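Long-range contacts in trans-4-hydroxy-L-proline dehydratase (PDB 6VXC), which uses a glycyl radical to dehydrate trans-4-hydroxy-L-proline to (S)-1-pyrroline-5-carboxylate during anaerobic breakdown of hydroxyproline: residues P41-E46 with F125-E130; V90-D95 with F338-A343; R120-F125 with E353-T358. All coordinates share one frame; numbering follows the deposited sequence.

The three contacts lie close together within the pyruvate formate lyase-like part of the chain. The centres of contact 1 and contact 2 are about 14 Å apart. Contact 3 is centred about 15 Å from contact 1 and about 17 Å from contact 2. Contact 1 lies on strand 42-44 and the start of helix 129-143, contact 2 at the end of helix 324-339, and contact 3 in the loops after helices 111-119 and 348-353. Each ties an N-terminal segment to a later one, and the three interleave. Contacts 1 and 3 share Phe125. His42 and Asp95 probably join contacts 1 and 2 by a hydrogen bond, and Ala343 and Tyr357 join contacts 2 and 3. Contact 3 comes nearest the probable radical cysteine, Cys454.

Contact 1: residues P41-E46 with F125-E130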
# COMPACT_ATOMS: atom_id res chain seq x y z
N PRO A 41 -3.62 -6.01 -19.71
CA PRO A 41 -4.29 -4.97 -18.92
C PRO A 41 -5.22 -4.12 -19.78
O PRO A 41 -4.83 -3.62 -20.84
CB PRO A 41 -3.13 -4.14 -18.35
CG PRO A 41 -1.96 -4.46 -19.18
CD PRO A 41 -2.18 -5.78 -19.87
N HIS A 42 -6.46 -3.95 -19.31
CA HIS A 42 -7.49 -3.22 -20.03
C HIS A 42 -8.53 -2.73 -19.02
O HIS A 42 -8.58 -3.19 -17.88
CB HIS A 42 -8.15 -4.12 -21.08
CG HIS A 42 -8.90 -5.28 -20.50
ND1 HIS A 42 -8.27 -6.40 -19.99
CD2 HIS A 42 -10.23 -5.50 -20.33
CE1 HIS A 42 -9.17 -7.25 -19.54
NE2 HIS A 42 -10.37 -6.73 -19.73
N ILE A 43 -9.37 -1.81 -19.46
CA ILE A 43 -10.43 -1.29 -18.60
C ILE A 43 -11.75 -1.96 -18.96
O ILE A 43 -11.99 -2.35 -20.11
CB ILE A 43 -10.54 0.25 -18.63
CG1 ILE A 43 -11.09 0.76 -19.94
CG2 ILE A 43 -9.20 0.91 -18.37
CD1 ILE A 43 -11.51 2.21 -19.85
N SER A 44 -12.57 -2.16 -17.94
CA SER A 44 -13.91 -2.72 -18.04
C SER A 44 -14.90 -1.63 -17.64
O SER A 44 -14.85 -1.14 -16.50
CB SER A 44 -14.06 -3.95 -17.15
OG SER A 44 -15.40 -4.40 -17.09
N ILE A 45 -15.76 -1.23 -18.57
CA ILE A 45 -16.66 -0.10 -18.37
C ILE A 45 -17.99 -0.50 -17.74
O ILE A 45 -18.82 0.37 -17.46
CB ILE A 45 -16.91 0.61 -19.72
CG1 ILE A 45 -17.32 2.07 -19.52
CG2 ILE A 45 -17.95 -0.16 -20.55
CD1 ILE A 45 -16.21 2.93 -18.90
N GLU A 46 -18.23 -1.80 -17.52
CA GLU A 46 -19.55 -2.21 -17.07
C GLU A 46 -19.90 -1.63 -15.71
O GLU A 46 -21.06 -1.25 -15.46
CB GLU A 46 -19.65 -3.73 -17.02
CG GLU A 46 -21.04 -4.19 -16.69
CD GLU A 46 -21.20 -5.68 -16.74
OE1 GLU A 46 -20.90 -6.31 -15.72
OE2 GLU A 46 -21.60 -6.21 -17.79
N PHE A 125 -2.97 0.65 -19.97
CA PHE A 125 -4.22 -0.10 -19.96
C PHE A 125 -4.90 0.09 -21.31
O PHE A 125 -5.10 1.23 -21.75
CB PHE A 125 -5.16 0.38 -18.86
CG PHE A 125 -4.79 -0.05 -17.48
CD1 PHE A 125 -3.79 0.61 -16.77
CD2 PHE A 125 -5.46 -1.10 -16.87
CE1 PHE A 125 -3.46 0.22 -15.50
CE2 PHE A 125 -5.14 -1.49 -15.59
CZ PHE A 125 -4.14 -0.83 -14.90
N SER A 126 -5.29 -1.01 -21.95
CA SER A 126 -5.99 -0.91 -23.23
C SER A 126 -7.42 -0.44 -23.01
O SER A 126 -8.11 -0.94 -22.12
CB SER A 126 -5.98 -2.25 -23.96
OG SER A 126 -4.68 -2.51 -24.44
N VAL A 127 -7.86 0.52 -23.82
CA VAL A 127 -9.22 1.04 -23.78
C VAL A 127 -9.86 0.69 -25.12
O VAL A 127 -9.52 1.30 -26.14
CB VAL A 127 -9.25 2.55 -23.53
CG1 VAL A 127 -10.68 3.05 -23.36
CG2 VAL A 127 -8.40 2.90 -22.31
N SER A 128 -10.76 -0.28 -25.12
CA SER A 128 -11.44 -0.66 -26.34
C SER A 128 -12.27 0.51 -26.85
O SER A 128 -12.64 1.42 -26.10
CB SER A 128 -12.33 -1.87 -26.11
OG SER A 128 -13.40 -1.52 -25.24
N GLU A 129 -12.56 0.50 -28.15
CA GLU A 129 -13.32 1.61 -28.69
C GLU A 129 -14.74 1.62 -28.14
O GLU A 129 -15.33 2.69 -27.97
CB GLU A 129 -13.31 1.57 -30.22
CG GLU A 129 -13.23 2.96 -30.88
CD GLU A 129 -12.05 3.83 -30.38
OE1 GLU A 129 -10.88 3.39 -30.48
OE2 GLU A 129 -12.30 4.95 -29.88
N GLU A 130 -15.28 0.45 -27.81
CA GLU A 130 -16.60 0.42 -27.18
C GLU A 130 -16.54 1.06 -25.79
O GLU A 130 -17.47 1.76 -25.39
CB GLU A 130 -17.13 -1.00 -27.11
CG GLU A 130 -16.92 -1.82 -28.39
CD GLU A 130 -15.57 -2.53 -28.44
OE1 GLU A 130 -14.59 -1.93 -28.95
OE2 GLU A 130 -15.48 -3.69 -27.96
O HOH W 1 -3.10 -4.09 -22.88
O HOH W 2 -11.16 -1.97 -22.66
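Pro41, His42 and Ile43 meet Phe125, Ser126 and Val127 through one beta bridge, His42 with Ser126. Ser126 uses both of its backbone polar groups. Its N donates to Pro41 O at 2.9 Å in an almost straight bond (178°). Its O accepts from Ile43 N at 3.1 Å and also takes a CA-H...O contact from His42 CA at 3.2 Å.

Apolar side chains meet beside the bridge. Pro41 CB sits over one face of the Phe125 ring, 4.1 Å from CD2. Ile43 reaches Val127 with its end, CD1 lying 3.7 Å from Val127 CG1. Its CG1 lies between the backbone N and the carbonyl carbon (chi1 70°), which puts CG2 beside the N, where it touches Phe125 CB.

Two waters extend the bridge. One joins Pro41 O and Ser126 OG, at 2.7 Å from each. The other donates to Ile43 O and, over a longer bond, to Ser126 O, and accepts from Ser128 N. Further out, His42 ND1 bonds to Glu40 O and NE2 to Asp95. Ser128 OG caps helix 129-143 through Ala131 N. On its other side, strand 42-44 pairs with strand 99-101. The contact thus joins this strand to the lead-in of helix 129-143, away from the active site.

The polar link is carried by backbone atoms, two waters and the Ser126 hydroxyl, while the other side chains supply apolar packing.

Contact 2: residues V90-D95 with F338-A343; sequences VGEKGD and FNNQPA
Lys93 and Gln341 bring the two backbones nearest, with CA atoms 6.7 Å apart, where the loop between helix 64-78 and strand 99-101 passes the chain leaving helix 324-339. Three hydrogen bonds cross, all of them to side chains of 338-343. Lys93 N donates to Gln341 OE1 at 3.0 Å, coming from above the carbonyl plane. The amide nitrogen of the same side chain, Gln341 NE2, donates to Glu92 OE1 at 2.9 Å. It meets that oxygen 59° out of the carboxylate plane. Asn340 ND2 donates to the other oxygen, Glu92 OE2, also at 2.9 Å, on its syn lone pair.

Both amide planes are turned well away from that of the carboxylate. Glu92 bends at its second torsion (chi2 -77°), which brings its carboxylate back toward 338-343. The Lys93 chain crosses that of Gln341 at a slant, its CD 3.8 Å from Gln341 CB. A water 2.8 Å from Lys93 NZ and 2.7 Å from Pro342 O accepts from the amine and donates to the carbonyl. A second water also lies between Lys93 NZ and Pro342 O.

Other residues hold these groups in turn. Lys337 NZ makes a salt bridge with Glu92 OE2, and Lys337 O accepts from Gln341 NE2. Ser36 OG bonds to Asn340 OD1.

This is a buried polar contact, away from the active site. The carboxylate has two amide donors and a lysine, which probably keep it ionised. Gln341 uses both ends of its amide at once, which probably sets which way round it sits.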
# COMPACT_ATOMS: atom_id res chain seq x y z
N VAL A 90 -13.74 -18.57 -7.33
CA VAL A 90 -14.32 -17.77 -8.41
C VAL A 90 -14.55 -16.33 -7.95
O VAL A 90 -14.73 -16.05 -6.76
CB VAL A 90 -15.64 -18.37 -8.95
CG1 VAL A 90 -15.43 -19.78 -9.49
CG2 VAL A 90 -16.70 -18.33 -7.86
N GLY A 91 -14.56 -15.43 -8.93
CA GLY A 91 -14.76 -14.01 -8.71
C GLY A 91 -13.69 -13.16 -9.38
O GLY A 91 -12.49 -13.37 -9.18
N GLU A 92 -14.12 -12.20 -10.21
CA GLU A 92 -13.24 -11.25 -10.87
C GLU A 92 -13.81 -9.85 -10.65
O GLU A 92 -15.03 -9.66 -10.66
CB GLU A 92 -13.12 -11.54 -12.38
CG GLU A 92 -12.40 -12.84 -12.78
CD GLU A 92 -10.87 -12.76 -12.65
OE1 GLU A 92 -10.33 -11.63 -12.65
OE2 GLU A 92 -10.21 -13.83 -12.56
N LYS A 93 -12.93 -8.86 -10.45
CA LYS A 93 -13.40 -7.48 -10.34
C LYS A 93 -14.03 -7.01 -11.64
O LYS A 93 -15.12 -6.43 -11.64
CB LYS A 93 -12.25 -6.55 -9.93
CG LYS A 93 -11.77 -6.70 -8.50
CD LYS A 93 -10.56 -5.81 -8.21
CE LYS A 93 -10.94 -4.32 -8.22
NZ LYS A 93 -9.75 -3.41 -8.22
N GLY A 94 -13.35 -7.24 -12.77
CA GLY A 94 -13.80 -6.80 -14.07
C GLY A 94 -14.40 -7.91 -14.91
O GLY A 94 -14.80 -8.96 -14.41
N ASP A 95 -14.41 -7.69 -16.23
CA ASP A 95 -15.02 -8.65 -17.14
C ASP A 95 -14.15 -9.90 -17.31
O ASP A 95 -14.67 -10.98 -17.62
CB ASP A 95 -15.26 -8.03 -18.51
CG ASP A 95 -13.96 -7.68 -19.25
OD1 ASP A 95 -13.02 -7.17 -18.62
OD2 ASP A 95 -13.88 -7.93 -20.47
N PHE A 338 -5.54 -12.99 -6.90
CA PHE A 338 -4.92 -11.70 -6.63
C PHE A 338 -4.22 -11.17 -7.89
O PHE A 338 -4.37 -10.00 -8.25
CB PHE A 338 -3.90 -11.81 -5.50
CG PHE A 338 -4.49 -11.85 -4.11
CD1 PHE A 338 -4.96 -10.70 -3.50
CD2 PHE A 338 -4.49 -13.04 -3.38
CE1 PHE A 338 -5.45 -10.74 -2.22
CE2 PHE A 338 -4.98 -13.09 -2.10
CZ PHE A 338 -5.47 -11.94 -1.51
N ASN A 339 -3.43 -12.02 -8.55
CA ASN A 339 -2.65 -11.59 -9.71
C ASN A 339 -3.52 -11.23 -10.90
O ASN A 339 -3.02 -10.58 -11.83
CB ASN A 339 -1.64 -12.67 -10.12
CG ASN A 339 -0.54 -12.12 -11.02
OD1 ASN A 339 0.28 -11.30 -10.58
ND2 ASN A 339 -0.49 -12.58 -12.26
N ASN A 340 -4.79 -11.64 -10.91
CA ASN A 340 -5.73 -11.24 -11.95
C ASN A 340 -6.33 -9.85 -11.75
O ASN A 340 -7.01 -9.38 -12.67
CB ASN A 340 -6.89 -12.26 -12.04
CG ASN A 340 -6.48 -13.56 -12.73
OD1 ASN A 340 -5.38 -13.69 -13.25
ND2 ASN A 340 -7.39 -14.53 -12.74
N GLN A 341 -6.09 -9.18 -10.62
CA GLN A 341 -6.70 -7.87 -10.31
C GLN A 341 -5.65 -6.76 -10.25
O GLN A 341 -5.04 -6.53 -9.20
CB GLN A 341 -7.47 -7.91 -8.97
CG GLN A 341 -8.20 -9.23 -8.67
CD GLN A 341 -9.15 -9.65 -9.77
OE1 GLN A 341 -9.90 -8.83 -10.32
NE2 GLN A 341 -9.14 -10.93 -10.09
N PRO A 342 -5.45 -6.02 -11.33
CA PRO A 342 -4.57 -4.85 -11.25
C PRO A 342 -5.19 -3.75 -10.41
O PRO A 342 -6.40 -3.69 -10.20
CB PRO A 342 -4.43 -4.41 -12.71
CG PRO A 342 -5.73 -4.84 -13.33
CD PRO A 342 -6.07 -6.15 -12.66
N ALA A 343 -4.34 -2.87 -9.91
CA ALA A 343 -4.81 -1.60 -9.39
C ALA A 343 -5.42 -0.81 -10.54
O ALA A 343 -4.81 -0.71 -11.61
CB ALA A 343 -3.65 -0.81 -8.76
O HOH W 3 -7.12 -4.53 -7.35
O HOH W 4 -8.99 -3.87 -10.84

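Contact 3: residues R120-F125 with E353-T358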
# COMPACT_ATOMS: atom_id res chain seq x y z
N ARG A 120 0.46 5.15 -23.17
CA ARG A 120 1.65 5.40 -22.37
C ARG A 120 2.65 4.25 -22.45
O ARG A 120 2.32 3.10 -22.75
CB ARG A 120 1.31 5.65 -20.89
CG ARG A 120 0.57 4.51 -20.22
CD ARG A 120 0.52 4.59 -18.69
NE ARG A 120 -0.28 5.67 -18.17
CZ ARG A 120 -1.19 5.57 -17.21
NH1 ARG A 120 -1.46 4.41 -16.61
NH2 ARG A 120 -1.83 6.66 -16.86
N ASP A 121 3.89 4.59 -22.10
CA ASP A 121 5.04 3.71 -22.24
C ASP A 121 5.02 2.56 -21.23
O ASP A 121 5.24 1.40 -21.59
CB ASP A 121 6.28 4.59 -22.05
CG ASP A 121 7.55 3.95 -22.51
OD1 ASP A 121 7.55 2.72 -22.73
OD2 ASP A 121 8.55 4.70 -22.61
N ILE A 122 4.71 2.86 -19.98
CA ILE A 122 4.64 1.84 -18.93
C ILE A 122 3.32 1.96 -18.19
O ILE A 122 2.70 3.03 -18.14
CB ILE A 122 5.84 1.93 -17.95
CG1 ILE A 122 6.02 3.37 -17.46
CG2 ILE A 122 7.10 1.36 -18.59
CD1 ILE A 122 7.17 3.53 -16.51
N ILE A 123 2.89 0.84 -17.63
CA ILE A 123 1.65 0.74 -16.87
C ILE A 123 0.49 1.18 -17.75
O ILE A 123 -0.42 1.88 -17.30
CB ILE A 123 1.72 1.56 -15.56
CG1 ILE A 123 3.13 1.52 -14.98
CG2 ILE A 123 0.70 1.04 -14.54
CD1 ILE A 123 3.62 0.15 -14.62
N ASN A 124 0.49 0.74 -19.00
CA ASN A 124 -0.60 1.05 -19.92
C ASN A 124 -1.78 0.13 -19.66
O ASN A 124 -1.63 -0.99 -19.18
CB ASN A 124 -0.14 0.89 -21.37
CG ASN A 124 0.41 -0.49 -21.65
OD1 ASN A 124 1.47 -0.85 -21.16
ND2 ASN A 124 -0.32 -1.27 -22.44
N PHE A 125 -2.97 0.65 -19.97
CA PHE A 125 -4.22 -0.10 -19.96
C PHE A 125 -4.90 0.09 -21.31
O PHE A 125 -5.10 1.23 -21.75
CB PHE A 125 -5.16 0.38 -18.86
CG PHE A 125 -4.79 -0.05 -17.48
CD1 PHE A 125 -3.79 0.61 -16.77
CD2 PHE A 125 -5.46 -1.10 -16.87
CE1 PHE A 125 -3.46 0.22 -15.50
CE2 PHE A 125 -5.14 -1.49 -15.59
CZ PHE A 125 -4.14 -0.83 -14.90
N GLU A 353 3.49 8.53 -8.12
CA GLU A 353 3.79 8.09 -6.77
C GLU A 353 3.53 6.60 -6.57
O GLU A 353 4.02 6.04 -5.59
CB GLU A 353 2.98 8.89 -5.74
CG GLU A 353 1.46 8.71 -5.81
CD GLU A 353 0.70 9.69 -4.89
OE1 GLU A 353 1.12 9.86 -3.73
OE2 GLU A 353 -0.31 10.29 -5.32
N SER A 354 2.80 5.94 -7.48
CA SER A 354 2.50 4.52 -7.35
C SER A 354 2.52 3.90 -8.75
O SER A 354 1.52 3.42 -9.26
CB SER A 354 1.15 4.31 -6.66
OG SER A 354 0.90 2.93 -6.43
N SER A 355 3.70 3.85 -9.37
CA SER A 355 3.80 3.54 -10.80
C SER A 355 3.93 2.02 -10.99
O SER A 355 4.99 1.48 -11.29
CB SER A 355 4.97 4.30 -11.41
OG SER A 355 4.98 4.20 -12.82
N THR A 356 2.79 1.33 -10.85
CA THR A 356 2.77 -0.13 -10.87
C THR A 356 1.36 -0.60 -11.19
O THR A 356 0.38 0.10 -10.93
CB THR A 356 3.20 -0.71 -9.51
OG1 THR A 356 3.15 -2.14 -9.56
CG2 THR A 356 2.26 -0.24 -8.40
N TYR A 357 1.27 -1.81 -11.75
CA TYR A 357 -0.01 -2.52 -11.85
C TYR A 357 -0.42 -3.16 -10.52
O TYR A 357 -1.59 -3.50 -10.36
CB TYR A 357 0.04 -3.63 -12.92
CG TYR A 357 0.18 -3.20 -14.36
CD1 TYR A 357 -0.90 -2.68 -15.07
CD2 TYR A 357 1.39 -3.34 -15.03
CE1 TYR A 357 -0.77 -2.29 -16.42
CE2 TYR A 357 1.54 -2.97 -16.36
CZ TYR A 357 0.46 -2.44 -17.06
OH TYR A 357 0.63 -2.08 -18.38
N THR A 358 0.51 -3.40 -9.61
CA THR A 358 0.18 -4.11 -8.38
C THR A 358 -0.65 -3.22 -7.45
O THR A 358 -0.60 -1.99 -7.53
CB THR A 358 1.44 -4.62 -7.69
OG1 THR A 358 2.27 -3.52 -7.28
CG2 THR A 358 2.26 -5.50 -8.64
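The Tyr357 ring carries Ile123 CG2 over the centre of one face, 4.0 Å from the centroid and 10° off the normal, a CH-pi contact. At its edge, in plane, lies Asn124 O. Phe125 CZ also meets this ring near its plane, 3.7 Å from Tyr357 CD1. Over one face of the Phe125 ring lies Tyr357 CE1, offset toward the rim. The two ring planes stand at 59°, an oblique pairing.

Tyr357 OH donates to Asn124 O at 2.6 Å. The hydroxyl lies in the carbonyl plane, on a lone pair. This short bond holds the far end of the phenol against the backbone of 120-125.

Ile123 has CG2 roughly anti to its backbone N, which sends its two branches to different partners. CG2 goes to the tyrosine ring and to Thr356 O, while CD1 touches Ser355 O at 3.8 Å. Its backbone has positive phi, in the left-handed helical region. Arg120 NH1 donates to Ile123 O at 2.8 Å, with the oxygen in the guanidinium plane.

Within 353-358, Ser355 centres an inverse gamma turn. Thr356 OG1 accepts from Thr358 N in an ST turn and also bonds to Asp788. The side chain of Thr356 is about 8 Å from that of Cys454, the probable radical cysteine.

The contact joins the loop between helices 111-119 and 129-143 to the loop between helix 348-353 and strand 362-366. Leu351 of helix 348-353 packs on Arg120 and Ile123, and Pro41 touches Tyr357.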